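Local coordinates for protein ureidoglycolate hydrolase (Arabidopsis thaliana, PDB 4PXE) that hydrolyses (S)-ureidoglycolate to glyoxylate, ammonium and carbon dioxide with two manganese ions per subunit, a late step in plant purine breakdown, at residues R253-A259 and K331-K335; A229-S233 and I304-D308; V267-E273 and V317-I321. Numbering follows the deposited sequence.

Interaction 1 (R253-A259 and K331-K335); sequences RNDAGLA and KRKVK
Arg-253 to Asp-255 are extended and lead into the helix that begins at Ala-256; Asp-255 is its N-cap, OD1 accepting from Leu-258 N (3.2 Å) and, weakly, from Gly-257 N (2.8 Å). Arg-253, probably needed for dimerization, sets off sideways and its guanidinium leads away from 331-335; its NH2 donates to Val-248 O and NH1 bonds Thr-282 of the second subunit. Lys-331 lies in the last turn of its helix; Arg-332 follows, its CA 5.6 Å from Asn-254 CA. The Arg-332 side chain (chi1, chi2 both m) runs back across the first helical turn, CG 4.1 Å from Ala-259 CB and NH1 3.6 Å from Leu-258 CD1; a water joins NH1 to Asp-255 N, and NE and NH2 form salt bridges with Glu-262 and Glu-268 of the second subunit, respectively. Lys-333 turns to positive phi (63/35), exposing its carbonyl to Asn-254 (chi1 p), whose ND2 donates to Lys-333 O at 2.9 Å. Val-334 points inward: CG1 sits 3.2 Å from Asn-254 O and CG2 4.0 Å from Ala-259 CB. Lys-335 starts a strand. Lys-333 is the C-prime residue of a Schellman motif beside an Asp N-cap, within the dimerization region.

Interaction 2 (A229-S233 and I304-D308); sequences AAPAS and IDTRD. With GLV (glyoxylic acid), chain E.
This is a buried antiparallel pairing of strands 222-239 and 295-308, next to the glyoxylate pocket. Strands 230-233 and 304-308 run at 161°, axes 4.8 Å apart. Ala-230 faces Asp-308 and Ala-232 faces Thr-306 as hydrogen-bonded pairs (CA-CA 5.5 and 5.4 Å); Pro-231 with Arg-307 and Ser-233 with Asp-305 are non-hydrogen-bonded pairs, both 4.6 Å. The ladder consists of Ala-230 N to Asp-308 O (2.9 Å), a weak return from Asp-308 N to Ala-230 O (3.3 Å), Ala-232 N to Thr-306 O (2.9 Å) and Thr-306 N to Ala-232 O (3.0 Å). Ala-230, Ala-232, Thr-306 and Asp-308 share one face, which helix 311-332 covers. The other face carries Pro-231, Ser-233, Asp-305 and Arg-307. There Asp-305 (chi1 t) holds Arg-307 (chi1 -32°, then extended) in a two-pronged salt bridge, NE to OD1 and NH2 to OD2, each 2.9 Å. A water bonds Ala-232 O and, weakly, Asp-305 OD2. Thus oriented, Arg-307 gives NH1 to GLV O2 (2.8 Å) and NH2 to GLV O3 (2.7 Å). Tyr-377 N of the same chain and Asn-294 of the second subunit also hydrogen-bond the ligand. The result is a bidentate arginine-carboxylate interaction in the substrate pocket of an M20-family hydrolase.

Interaction 3 (V267-E273 and V317-I321); sequences VEKHVLE and VIKKI
Two helical segments cross at 146° between their N-to-C directions, their axes 9.3 Å apart at closest approach. Residues 267-272 lie toward the C-terminal part of helix 256-272, and 317-321 belong to helix 311-332. The register sets Val-267 against Ile-321 (CA-CA 6.1 Å) and His-270 against Val-317 (5.8 Å). His-270 (chi1 m, chi2 -43°) points directly at the other helix. Lys-320 CB lies over its ring face, 3.5 Å from the centroid and 10° off the normal, a CH-pi contact, while His-270 CD2 approaches Ile-321 N at 3.8 Å. His-270 ND1 donates to Glu-273 OE1 at 2.9 Å in a nearly straight His-carboxylate hydrogen bond, and NE2 is bonded to Ser-324, one turn beyond Lys-320. Both helices lie on one face of the antiparallel sheet formed by strands 222-239, 280-289, 295-308 and 335-344, in the alpha/beta dimerization domain characteristic of dimeric M20-family enzymes. On the side toward that sheet, Val-267 CG2 meets Ile-321 CD1 at 4.0 Å and Val-271 CG2 meets Val-317 CG1 at 4.2 Å; all four valine and isoleucine side chains are buried. Lys-320, with chi1 m and the rest of its chain fully extended, carries NZ to Glu-273 OE1 (3.0 Å), so this one carboxylate oxygen takes both the lysine salt bridge and the histidine hydrogen bond. A water bridges Lys-320 NZ and His-270 O, 2.8 Å from each. Glu-268, on another side of the first helix, forms a salt bridge with Arg-332 of the second subunit.

Overall arrangement
Interactions 1 and 3 join the same two helices, 256-272 and 311-332, at points whose centres are 20 Å apart, with interaction 3 nested inside the loop that interaction 1 closes. Interaction 2 supplies part of the sheet beneath: it touches interaction 3 directly, Ala-232 CB lying 3.6 Å from Ile-318 CD1 and Ile-304 CD1 3.9 Å from Val-267 CG2. Interaction 2 reaches the glyoxylate of its own subunit, with Arg-307 about 7 Å from a manganese ion by nearest atoms. Interaction 1, 26 Å from it between centres, brings the Arg-253 side chain to about 10 Å (nearest atoms) from the glyoxylate in the second subunit's active site. Arg-332 and Glu-268 connect interactions 1 and 3 across the dimer.

Interaction 1 (R253-A259 and K331-K335)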
ATOM      1  N   ARG A 253     -19.994 -12.258   3.191  1.00 15.85           N
ATOM      2  CA  ARG A 253     -18.945 -11.365   2.710  1.00 15.24           C
ATOM      3  C   ARG A 253     -19.092 -10.963   1.247  1.00 16.26           C
ATOM      4  O   ARG A 253     -19.762 -11.638   0.462  1.00 17.11           O
ATOM      5  CB  ARG A 253     -17.580 -12.024   2.918  1.00 14.94           C
ATOM      6  CG  ARG A 253     -17.292 -12.290   4.385  1.00 12.34           C
ATOM      7  CD  ARG A 253     -15.913 -12.891   4.583  1.00 13.69           C
ATOM      8  NE  ARG A 253     -15.616 -13.011   6.005  1.00 13.33           N
ATOM      9  CZ  ARG A 253     -14.394 -13.036   6.524  1.00 11.17           C
ATOM     10  NH1 ARG A 253     -13.331 -12.932   5.736  1.00 11.88           N
ATOM     11  NH2 ARG A 253     -14.243 -13.139   7.844  1.00 11.84           N
ATOM     12  N   ASN A 254     -18.461  -9.841   0.914  1.00 13.97           N
ATOM     13  CA  ASN A 254     -18.244  -9.432  -0.466  1.00 14.00           C
ATOM     14  C   ASN A 254     -16.866  -8.767  -0.520  1.00 12.17           C
ATOM     15  O   ASN A 254     -16.720  -7.545  -0.566  1.00 13.23           O
ATOM     16  CB  ASN A 254     -19.416  -8.594  -1.039  1.00 15.03           C
ATOM     17  CG  ASN A 254     -19.647  -7.270  -0.321  1.00 14.80           C
ATOM     18  OD1 ASN A 254     -19.290  -7.088   0.848  1.00 15.76           O
ATOM     19  ND2 ASN A 254     -20.259  -6.334  -1.029  1.00 16.10           N
ATOM     20  N   ASP A 255     -15.859  -9.637  -0.459  1.00 15.22           N
ATOM     21  CA  ASP A 255     -14.469  -9.262  -0.205  1.00 14.62           C
ATOM     22  C   ASP A 255     -13.837  -8.639  -1.450  1.00 13.49           C
ATOM     23  O   ASP A 255     -13.613  -9.330  -2.446  1.00 15.82           O
ATOM     24  CB  ASP A 255     -13.708 -10.525   0.233  1.00 14.19           C
ATOM     25  CG  ASP A 255     -12.291 -10.248   0.729  1.00 14.11           C
ATOM     26  OD1 ASP A 255     -11.582  -9.391   0.166  1.00 13.17           O
ATOM     27  OD2 ASP A 255     -11.878 -10.933   1.691  1.00 13.01           O
ATOM     28  N   ALA A 256     -13.551  -7.341  -1.386  1.00 12.32           N
ATOM     29  CA  ALA A 256     -13.004  -6.621  -2.535  1.00 12.59           C
ATOM     30  C   ALA A 256     -11.595  -7.083  -2.877  1.00 14.12           C
ATOM     31  O   ALA A 256     -11.154  -6.945  -4.018  1.00 13.90           O
ATOM     32  CB  ALA A 256     -13.029  -5.118  -2.284  1.00 13.99           C
ATOM     33  N   GLY A 257     -10.885  -7.616  -1.891  1.00 12.70           N
ATOM     34  CA  GLY A 257      -9.539  -8.109  -2.129  1.00 13.15           C
ATOM     35  C   GLY A 257      -9.566  -9.364  -2.980  1.00 12.16           C
ATOM     36  O   GLY A 257      -8.725  -9.538  -3.872  1.00 13.40           O
ATOM     37  N   LEU A 258     -10.530 -10.240  -2.730  1.00 12.63           N
ATOM     38  CA  LEU A 258     -10.652 -11.461  -3.513  1.00 12.82           C
ATOM     39  C   LEU A 258     -11.123 -11.156  -4.933  1.00 13.72           C
ATOM     40  O   LEU A 258     -10.664 -11.807  -5.877  1.00 14.20           O
ATOM     41  CB  LEU A 258     -11.542 -12.474  -2.807  1.00 12.99           C
ATOM     42  CG  LEU A 258     -10.935 -12.997  -1.509  1.00 13.24           C
ATOM     43  CD1 LEU A 258     -11.848 -14.026  -0.876  1.00 16.38           C
ATOM     44  CD2 LEU A 258      -9.533 -13.585  -1.748  1.00 14.89           C
ATOM     45  N   ALA A 259     -11.979 -10.147  -5.100  1.00 11.56           N
ATOM     46  CA  ALA A 259     -12.333  -9.692  -6.444  1.00 12.44           C
ATOM     47  C   ALA A 259     -11.088  -9.234  -7.194  1.00 12.14           C
ATOM     48  O   ALA A 259     -10.912  -9.551  -8.373  1.00 13.53           O
ATOM     49  CB  ALA A 259     -13.361  -8.570  -6.391  1.00 14.08           C
ATOM     50  N   LYS A 331     -20.319 -11.955  -9.359  1.00 17.42           N
ATOM     51  CA  LYS A 331     -20.146 -13.182  -8.594  1.00 19.53           C
ATOM     52  C   LYS A 331     -19.763 -12.900  -7.139  1.00 16.64           C
ATOM     53  O   LYS A 331     -20.257 -13.552  -6.214  1.00 19.24           O
ATOM     54  CB  LYS A 331     -19.110 -14.097  -9.259  1.00 22.26           C
ATOM     55  CG  LYS A 331     -18.846 -15.362  -8.461  1.00 26.87           C
ATOM     56  CD  LYS A 331     -18.212 -16.453  -9.300  1.00 34.89           C
ATOM     57  CE  LYS A 331     -18.192 -17.766  -8.534  1.00 39.95           C
ATOM     58  NZ  LYS A 331     -19.525 -18.057  -7.922  1.00 39.91           N
ATOM     59  N   ARG A 332     -18.883 -11.923  -6.940  1.00 17.01           N
ATOM     60  CA  ARG A 332     -18.441 -11.566  -5.596  1.00 16.33           C
ATOM     61  C   ARG A 332     -19.441 -10.679  -4.868  1.00 18.85           C
ATOM     62  O   ARG A 332     -19.309 -10.451  -3.664  1.00 18.42           O
ATOM     63  CB  ARG A 332     -17.088 -10.856  -5.663  1.00 16.86           C
ATOM     64  CG  ARG A 332     -15.919 -11.790  -5.919  1.00 16.68           C
ATOM     65  CD  ARG A 332     -15.498 -12.488  -4.639  1.00 16.80           C
ATOM     66  NE  ARG A 332     -14.587 -13.596  -4.915  1.00 15.49           N
ATOM     67  CZ  ARG A 332     -14.274 -14.529  -4.029  1.00 16.42           C
ATOM     68  NH1 ARG A 332     -14.814 -14.489  -2.816  1.00 17.26           N
ATOM     69  NH2 ARG A 332     -13.452 -15.509  -4.360  1.00 15.98           N
ATOM     70  N   LYS A 333     -20.427 -10.177  -5.603  1.00 17.47           N
ATOM     71  CA  LYS A 333     -21.431  -9.262  -5.058  1.00 17.39           C
ATOM     72  C   LYS A 333     -20.815  -7.951  -4.576  1.00 16.41           C
ATOM     73  O   LYS A 333     -21.252  -7.350  -3.585  1.00 17.79           O
ATOM     74  CB  LYS A 333     -22.270  -9.947  -3.971  1.00 19.96           C
ATOM     75  CG  LYS A 333     -23.022 -11.161  -4.495  1.00 22.49           C
ATOM     76  CD  LYS A 333     -23.913 -11.791  -3.435  1.00 30.98           C
ATOM     77  CE  LYS A 333     -23.102 -12.604  -2.447  1.00 33.17           C
ATOM     78  NZ  LYS A 333     -22.654 -13.904  -3.018  1.00 41.26           N
ATOM     79  N   VAL A 334     -19.786  -7.512  -5.295  1.00 15.44           N
ATOM     80  CA  VAL A 334     -19.182  -6.210  -5.062  1.00 16.08           C
ATOM     81  C   VAL A 334     -19.564  -5.257  -6.180  1.00 15.49           C
ATOM     82  O   VAL A 334     -20.002  -5.687  -7.250  1.00 19.19           O
ATOM     83  CB  VAL A 334     -17.635  -6.293  -4.958  1.00 15.00           C
ATOM     84  CG1 VAL A 334     -17.228  -7.100  -3.740  1.00 15.67           C
ATOM     85  CG2 VAL A 334     -17.010  -6.871  -6.234  1.00 16.93           C
ATOM     86  N   LYS A 335     -19.410  -3.968  -5.921  1.00 13.21           N
ATOM     87  CA  LYS A 335     -19.607  -2.957  -6.947  1.00 14.83           C
ATOM     88  C   LYS A 335     -18.322  -2.775  -7.750  1.00 15.56           C
ATOM     89  O   LYS A 335     -17.234  -2.629  -7.181  1.00 16.01           O
ATOM     90  CB  LYS A 335     -20.014  -1.624  -6.310  1.00 18.14           C
ATOM     91  CG  LYS A 335     -20.218  -0.485  -7.301  1.00 20.92           C
ATOM     92  CD  LYS A 335     -20.629   0.794  -6.578  1.00 22.23           C
ATOM     93  CE  LYS A 335     -20.910   1.927  -7.555  1.00 29.95           C
ATOM     94  NZ  LYS A 335     -21.394   3.148  -6.844  1.00 35.70           N
TER
HETATM   95  O   HOH W   1     -18.573 -13.036  -2.134  1.00 25.81           O
HETATM   96  O   HOH W   2     -16.181 -12.507  -0.966  1.00 16.51           O

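Interaction 2 (A229-S233 and I304-D308)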
ATOM      1  N   ALA A 229       5.565  -0.843 -29.854  1.00 14.08           N
ATOM      2  CA  ALA A 229       4.327  -1.556 -29.530  1.00 15.66           C
ATOM      3  C   ALA A 229       3.256  -0.645 -28.929  1.00 15.56           C
ATOM      4  O   ALA A 229       3.555   0.430 -28.399  1.00 15.41           O
ATOM      5  CB  ALA A 229       4.627  -2.732 -28.606  1.00 15.75           C
ATOM      6  N   ALA A 230       2.004  -1.090 -29.038  1.00 15.39           N
ATOM      7  CA  ALA A 230       0.839  -0.306 -28.642  1.00 15.75           C
ATOM      8  C   ALA A 230       0.511  -0.484 -27.158  1.00 14.09           C
ATOM      9  O   ALA A 230       0.136  -1.578 -26.733  1.00 15.67           O
ATOM     10  CB  ALA A 230      -0.355  -0.727 -29.474  1.00 16.44           C
ATOM     11  N   PRO A 231       0.645   0.595 -26.376  1.00 12.82           N
ATOM     12  CA  PRO A 231       0.463   0.463 -24.927  1.00 13.70           C
ATOM     13  C   PRO A 231      -0.912   0.907 -24.428  1.00 15.45           C
ATOM     14  O   PRO A 231      -1.503   1.851 -24.959  1.00 15.51           O
ATOM     15  CB  PRO A 231       1.524   1.418 -24.382  1.00 15.25           C
ATOM     16  CG  PRO A 231       1.533   2.546 -25.402  1.00 15.03           C
ATOM     17  CD  PRO A 231       1.206   1.908 -26.741  1.00 15.21           C
ATOM     18  N   ALA A 232      -1.400   0.229 -23.394  1.00 14.19           N
ATOM     19  CA  ALA A 232      -2.624   0.658 -22.717  1.00 15.36           C
ATOM     20  C   ALA A 232      -2.502   0.484 -21.212  1.00 13.01           C
ATOM     21  O   ALA A 232      -1.712  -0.332 -20.735  1.00 14.45           O
ATOM     22  CB  ALA A 232      -3.837  -0.119 -23.235  1.00 17.09           C
ATOM     23  N   SER A 233      -3.294   1.244 -20.466  1.00 13.82           N
ATOM     24  CA  SER A 233      -3.354   1.029 -19.028  1.00 13.90           C
ATOM     25  C   SER A 233      -4.766   1.261 -18.509  1.00 14.90           C
ATOM     26  O   SER A 233      -5.526   2.059 -19.063  1.00 16.18           O
ATOM     27  CB  SER A 233      -2.343   1.894 -18.279  1.00 16.95           C
ATOM     28  OG  SER A 233      -2.768   3.230 -18.206  1.00 18.80           O
ATOM     29  N   ILE A 304      -3.459  -1.766 -14.194  1.00 13.89           N
ATOM     30  CA  ILE A 304      -3.163  -2.841 -15.123  1.00 13.85           C
ATOM     31  C   ILE A 304      -2.502  -2.273 -16.366  1.00 14.66           C
ATOM     32  O   ILE A 304      -2.979  -1.290 -16.926  1.00 14.09           O
ATOM     33  CB  ILE A 304      -4.466  -3.549 -15.540  1.00 13.04           C
ATOM     34  CG1 ILE A 304      -5.196  -4.089 -14.298  1.00 16.55           C
ATOM     35  CG2 ILE A 304      -4.182  -4.674 -16.526  1.00 16.46           C
ATOM     36  CD1 ILE A 304      -6.621  -4.602 -14.572  1.00 15.76           C
ATOM     37  N   ASP A 305      -1.396  -2.892 -16.780  1.00 11.78           N
ATOM     38  CA  ASP A 305      -0.644  -2.483 -17.964  1.00 11.69           C
ATOM     39  C   ASP A 305      -0.830  -3.604 -18.979  1.00 12.72           C
ATOM     40  O   ASP A 305      -0.672  -4.768 -18.646  1.00 13.58           O
ATOM     41  CB  ASP A 305       0.834  -2.329 -17.572  1.00 12.87           C
ATOM     42  CG  ASP A 305       1.731  -1.994 -18.744  1.00 14.86           C
ATOM     43  OD1 ASP A 305       1.976  -2.878 -19.590  1.00 14.05           O
ATOM     44  OD2 ASP A 305       2.218  -0.856 -18.792  1.00 13.87           O
ATOM     45  N   THR A 306      -1.184  -3.272 -20.219  1.00 14.00           N
ATOM     46  CA  THR A 306      -1.249  -4.315 -21.245  1.00 14.70           C
ATOM     47  C   THR A 306      -0.850  -3.759 -22.605  1.00 14.00           C
ATOM     48  O   THR A 306      -1.157  -2.611 -22.931  1.00 14.52           O
ATOM     49  CB  THR A 306      -2.624  -5.048 -21.279  1.00 15.26           C
ATOM     50  OG1 THR A 306      -2.544  -6.209 -22.120  1.00 17.29           O
ATOM     51  CG2 THR A 306      -3.747  -4.134 -21.737  1.00 18.45           C
ATOM     52  N   ARG A 307      -0.109  -4.564 -23.364  1.00 13.88           N
ATOM     53  CA  ARG A 307       0.456  -4.099 -24.640  1.00 12.38           C
ATOM     54  C   ARG A 307       0.563  -5.229 -25.643  1.00 13.74           C
ATOM     55  O   ARG A 307       0.567  -6.403 -25.284  1.00 15.22           O
ATOM     56  CB  ARG A 307       1.869  -3.500 -24.457  1.00 14.45           C
ATOM     57  CG  ARG A 307       2.096  -2.801 -23.115  1.00 15.14           C
ATOM     58  CD  ARG A 307       3.506  -2.282 -22.983  1.00 14.33           C
ATOM     59  NE  ARG A 307       3.732  -1.869 -21.599  1.00 13.59           N
ATOM     60  CZ  ARG A 307       4.776  -1.152 -21.194  1.00 12.92           C
ATOM     61  NH1 ARG A 307       5.713  -0.781 -22.066  1.00 12.87           N
ATOM     62  NH2 ARG A 307       4.907  -0.821 -19.916  1.00 13.77           N
ATOM     63  N   ASP A 308       0.673  -4.845 -26.919  1.00 14.75           N
ATOM     64  CA  ASP A 308       0.979  -5.787 -27.996  1.00 16.28           C
ATOM     65  C   ASP A 308       1.490  -4.955 -29.167  1.00 14.36           C
ATOM     66  O   ASP A 308       1.131  -3.791 -29.305  1.00 15.52           O
ATOM     67  CB  ASP A 308      -0.283  -6.567 -28.406  1.00 16.43           C
ATOM     68  CG  ASP A 308       0.022  -7.869 -29.158  1.00 19.16           C
ATOM     69  OD1 ASP A 308       0.971  -7.912 -29.985  1.00 20.84           O
ATOM     70  OD2 ASP A 308      -0.708  -8.862 -28.933  1.00 19.53           O
TER
HETATM   71  C1  GLV E 503       7.979   2.977 -19.803  1.00 15.82           C
HETATM   72  O1  GLV E 503       8.604   3.568 -20.889  1.00 16.76           O
HETATM   73  C2  GLV E 503       7.385   1.644 -20.093  1.00 13.91           C
HETATM   74  O2  GLV E 503       7.498   1.160 -21.265  1.00 13.73           O
HETATM   75  O3  GLV E 503       6.784   1.012 -19.175  1.00 14.59           O
HETATM   76  O   HOH W   3       1.079   0.233 -21.172  1.00 15.48           O

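Interaction 3 (V267-E273 and V317-I321)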
ATOM      1  N   VAL A 267      -6.447 -11.201 -15.939  1.00 13.58           N
ATOM      2  CA  VAL A 267      -5.557 -10.458 -16.831  1.00 13.58           C
ATOM      3  C   VAL A 267      -4.542 -11.415 -17.450  1.00 14.75           C
ATOM      4  O   VAL A 267      -4.390 -11.456 -18.673  1.00 15.11           O
ATOM      5  CB  VAL A 267      -4.829  -9.313 -16.094  1.00 14.21           C
ATOM      6  CG1 VAL A 267      -3.719  -8.740 -16.965  1.00 13.83           C
ATOM      7  CG2 VAL A 267      -5.815  -8.217 -15.691  1.00 13.51           C
ATOM      8  N   GLU A 268      -3.873 -12.202 -16.613  1.00 13.42           N
ATOM      9  CA  GLU A 268      -2.910 -13.179 -17.104  1.00 14.88           C
ATOM     10  C   GLU A 268      -3.544 -14.151 -18.096  1.00 15.54           C
ATOM     11  O   GLU A 268      -2.980 -14.403 -19.174  1.00 15.54           O
ATOM     12  CB  GLU A 268      -2.283 -13.955 -15.944  1.00 13.94           C
ATOM     13  CG  GLU A 268      -1.356 -15.069 -16.420  1.00 15.48           C
ATOM     14  CD  GLU A 268      -0.875 -15.982 -15.309  1.00 18.05           C
ATOM     15  OE1 GLU A 268      -1.669 -16.333 -14.412  1.00 16.13           O
ATOM     16  OE2 GLU A 268       0.320 -16.358 -15.337  1.00 22.42           O
ATOM     17  N   LYS A 269      -4.712 -14.679 -17.742  1.00 14.83           N
ATOM     18  CA  LYS A 269      -5.441 -15.604 -18.605  1.00 15.61           C
ATOM     19  C   LYS A 269      -5.719 -15.016 -19.987  1.00 17.26           C
ATOM     20  O   LYS A 269      -5.458 -15.658 -21.012  1.00 18.37           O
ATOM     21  CB  LYS A 269      -6.758 -16.013 -17.939  1.00 17.22           C
ATOM     22  CG  LYS A 269      -7.597 -16.979 -18.766  1.00 17.87           C
ATOM     23  CD  LYS A 269      -8.882 -17.387 -18.041  1.00 19.43           C
ATOM     24  CE  LYS A 269      -9.804 -16.201 -17.829  1.00 20.94           C
ATOM     25  NZ  LYS A 269     -10.964 -16.546 -16.939  1.00 26.78           N
ATOM     26  N   HIS A 270      -6.238 -13.794 -20.025  1.00 15.82           N
ATOM     27  CA  HIS A 270      -6.623 -13.195 -21.303  1.00 14.52           C
ATOM     28  C   HIS A 270      -5.403 -12.888 -22.169  1.00 16.43           C
ATOM     29  O   HIS A 270      -5.450 -13.010 -23.398  1.00 16.94           O
ATOM     30  CB  HIS A 270      -7.485 -11.947 -21.103  1.00 16.34           C
ATOM     31  CG  HIS A 270      -8.786 -12.233 -20.414  1.00 16.30           C
ATOM     32  ND1 HIS A 270      -9.569 -13.320 -20.737  1.00 18.29           N
ATOM     33  CD2 HIS A 270      -9.423 -11.596 -19.403  1.00 17.67           C
ATOM     34  CE1 HIS A 270     -10.636 -13.339 -19.955  1.00 20.02           C
ATOM     35  NE2 HIS A 270     -10.575 -12.300 -19.141  1.00 18.80           N
ATOM     36  N   VAL A 271      -4.307 -12.487 -21.536  1.00 15.37           N
ATOM     37  CA  VAL A 271      -3.055 -12.293 -22.268  1.00 15.31           C
ATOM     38  C   VAL A 271      -2.626 -13.605 -22.937  1.00 17.09           C
ATOM     39  O   VAL A 271      -2.337 -13.635 -24.139  1.00 16.68           O
ATOM     40  CB  VAL A 271      -1.929 -11.779 -21.325  1.00 13.68           C
ATOM     41  CG1 VAL A 271      -0.560 -11.839 -22.025  1.00 13.96           C
ATOM     42  CG2 VAL A 271      -2.226 -10.365 -20.873  1.00 15.56           C
ATOM     43  N   LEU A 272      -2.603 -14.687 -22.174  1.00 15.90           N
ATOM     44  CA  LEU A 272      -2.205 -15.994 -22.695  1.00 17.45           C
ATOM     45  C   LEU A 272      -3.159 -16.496 -23.783  1.00 20.11           C
ATOM     46  O   LEU A 272      -2.749 -17.242 -24.675  1.00 23.97           O
ATOM     47  CB  LEU A 272      -2.063 -17.011 -21.557  1.00 18.59           C
ATOM     48  CG  LEU A 272      -0.986 -16.692 -20.511  1.00 18.31           C
ATOM     49  CD1 LEU A 272      -0.945 -17.755 -19.433  1.00 20.99           C
ATOM     50  CD2 LEU A 272       0.378 -16.541 -21.165  1.00 19.57           C
ATOM     51  N   GLU A 273      -4.424 -16.085 -23.720  1.00 18.19           N
ATOM     52  CA  GLU A 273      -5.413 -16.465 -24.734  1.00 19.56           C
ATOM     53  C   GLU A 273      -5.133 -15.873 -26.116  1.00 21.93           C
ATOM     54  O   GLU A 273      -5.720 -16.316 -27.110  1.00 22.33           O
ATOM     55  CB  GLU A 273      -6.830 -16.066 -24.297  1.00 18.41           C
ATOM     56  CG  GLU A 273      -7.426 -16.959 -23.221  1.00 20.62           C
ATOM     57  CD  GLU A 273      -8.688 -16.371 -22.594  1.00 18.66           C
ATOM     58  OE1 GLU A 273      -9.038 -15.208 -22.892  1.00 19.39           O
ATOM     59  OE2 GLU A 273      -9.328 -17.085 -21.790  1.00 22.72           O
ATOM     60  N   VAL A 317      -7.690  -8.016 -25.612  1.00 17.70           N
ATOM     61  CA  VAL A 317      -7.342  -8.272 -24.216  1.00 18.40           C
ATOM     62  C   VAL A 317      -8.072  -7.294 -23.301  1.00 14.91           C
ATOM     63  O   VAL A 317      -8.639  -7.707 -22.276  1.00 15.92           O
ATOM     64  CB  VAL A 317      -5.818  -8.198 -23.973  1.00 16.85           C
ATOM     65  CG1 VAL A 317      -5.515  -8.317 -22.488  1.00 16.35           C
ATOM     66  CG2 VAL A 317      -5.101  -9.307 -24.725  1.00 19.66           C
ATOM     67  N   ILE A 318      -8.073  -6.013 -23.658  1.00 16.32           N
ATOM     68  CA  ILE A 318      -8.775  -4.996 -22.872  1.00 16.61           C
ATOM     69  C   ILE A 318     -10.275  -5.299 -22.757  1.00 17.72           C
ATOM     70  O   ILE A 318     -10.846  -5.217 -21.672  1.00 16.99           O
ATOM     71  CB  ILE A 318      -8.578  -3.591 -23.458  1.00 16.78           C
ATOM     72  CG1 ILE A 318      -7.105  -3.183 -23.404  1.00 18.46           C
ATOM     73  CG2 ILE A 318      -9.441  -2.563 -22.723  1.00 18.41           C
ATOM     74  CD1 ILE A 318      -6.828  -1.892 -24.142  1.00 18.99           C
ATOM     75  N   LYS A 319     -10.911  -5.648 -23.869  1.00 17.73           N
ATOM     76  CA  LYS A 319     -12.337  -5.994 -23.837  1.00 19.19           C
ATOM     77  C   LYS A 319     -12.610  -7.171 -22.903  1.00 18.74           C
ATOM     78  O   LYS A 319     -13.581  -7.153 -22.130  1.00 20.15           O
ATOM     79  CB  LYS A 319     -12.850  -6.311 -25.246  1.00 21.25           C
ATOM     80  CG  LYS A 319     -12.678  -5.174 -26.235  1.00 31.31           C
ATOM     81  CD  LYS A 319     -13.498  -5.403 -27.498  1.00 38.37           C
ATOM     82  CE  LYS A 319     -13.008  -4.533 -28.653  1.00 37.91           C
ATOM     83  NZ  LYS A 319     -11.849  -5.158 -29.356  1.00 40.37           N
ATOM     84  N   LYS A 320     -11.766  -8.198 -22.965  1.00 16.72           N
ATOM     85  CA  LYS A 320     -11.929  -9.370 -22.112  1.00 17.48           C
ATOM     86  C   LYS A 320     -11.726  -9.005 -20.645  1.00 15.98           C
ATOM     87  O   LYS A 320     -12.428  -9.522 -19.781  1.00 17.16           O
ATOM     88  CB  LYS A 320     -10.965 -10.493 -22.495  1.00 18.88           C
ATOM     89  CG  LYS A 320     -11.225 -11.131 -23.864  1.00 20.50           C
ATOM     90  CD  LYS A 320     -10.164 -12.174 -24.140  1.00 21.82           C
ATOM     91  CE  LYS A 320     -10.467 -13.004 -25.380  1.00 20.86           C
ATOM     92  NZ  LYS A 320      -9.367 -13.994 -25.566  1.00 21.29           N
ATOM     93  N   ILE A 321     -10.774  -8.122 -20.364  1.00 16.86           N
ATOM     94  CA  ILE A 321     -10.559  -7.694 -18.982  1.00 17.09           C
ATOM     95  C   ILE A 321     -11.801  -6.977 -18.435  1.00 17.35           C
ATOM     96  O   ILE A 321     -12.208  -7.216 -17.293  1.00 16.57           O
ATOM     97  CB  ILE A 321      -9.304  -6.813 -18.844  1.00 15.80           C
ATOM     98  CG1 ILE A 321      -8.051  -7.664 -19.084  1.00 15.00           C
ATOM     99  CG2 ILE A 321      -9.247  -6.160 -17.453  1.00 16.90           C
ATOM    100  CD1 ILE A 321      -6.786  -6.853 -19.281  1.00 15.53           C
TER
HETATM  101  O   HOH W   4      -6.978 -12.486 -25.663  1.00 20.04           O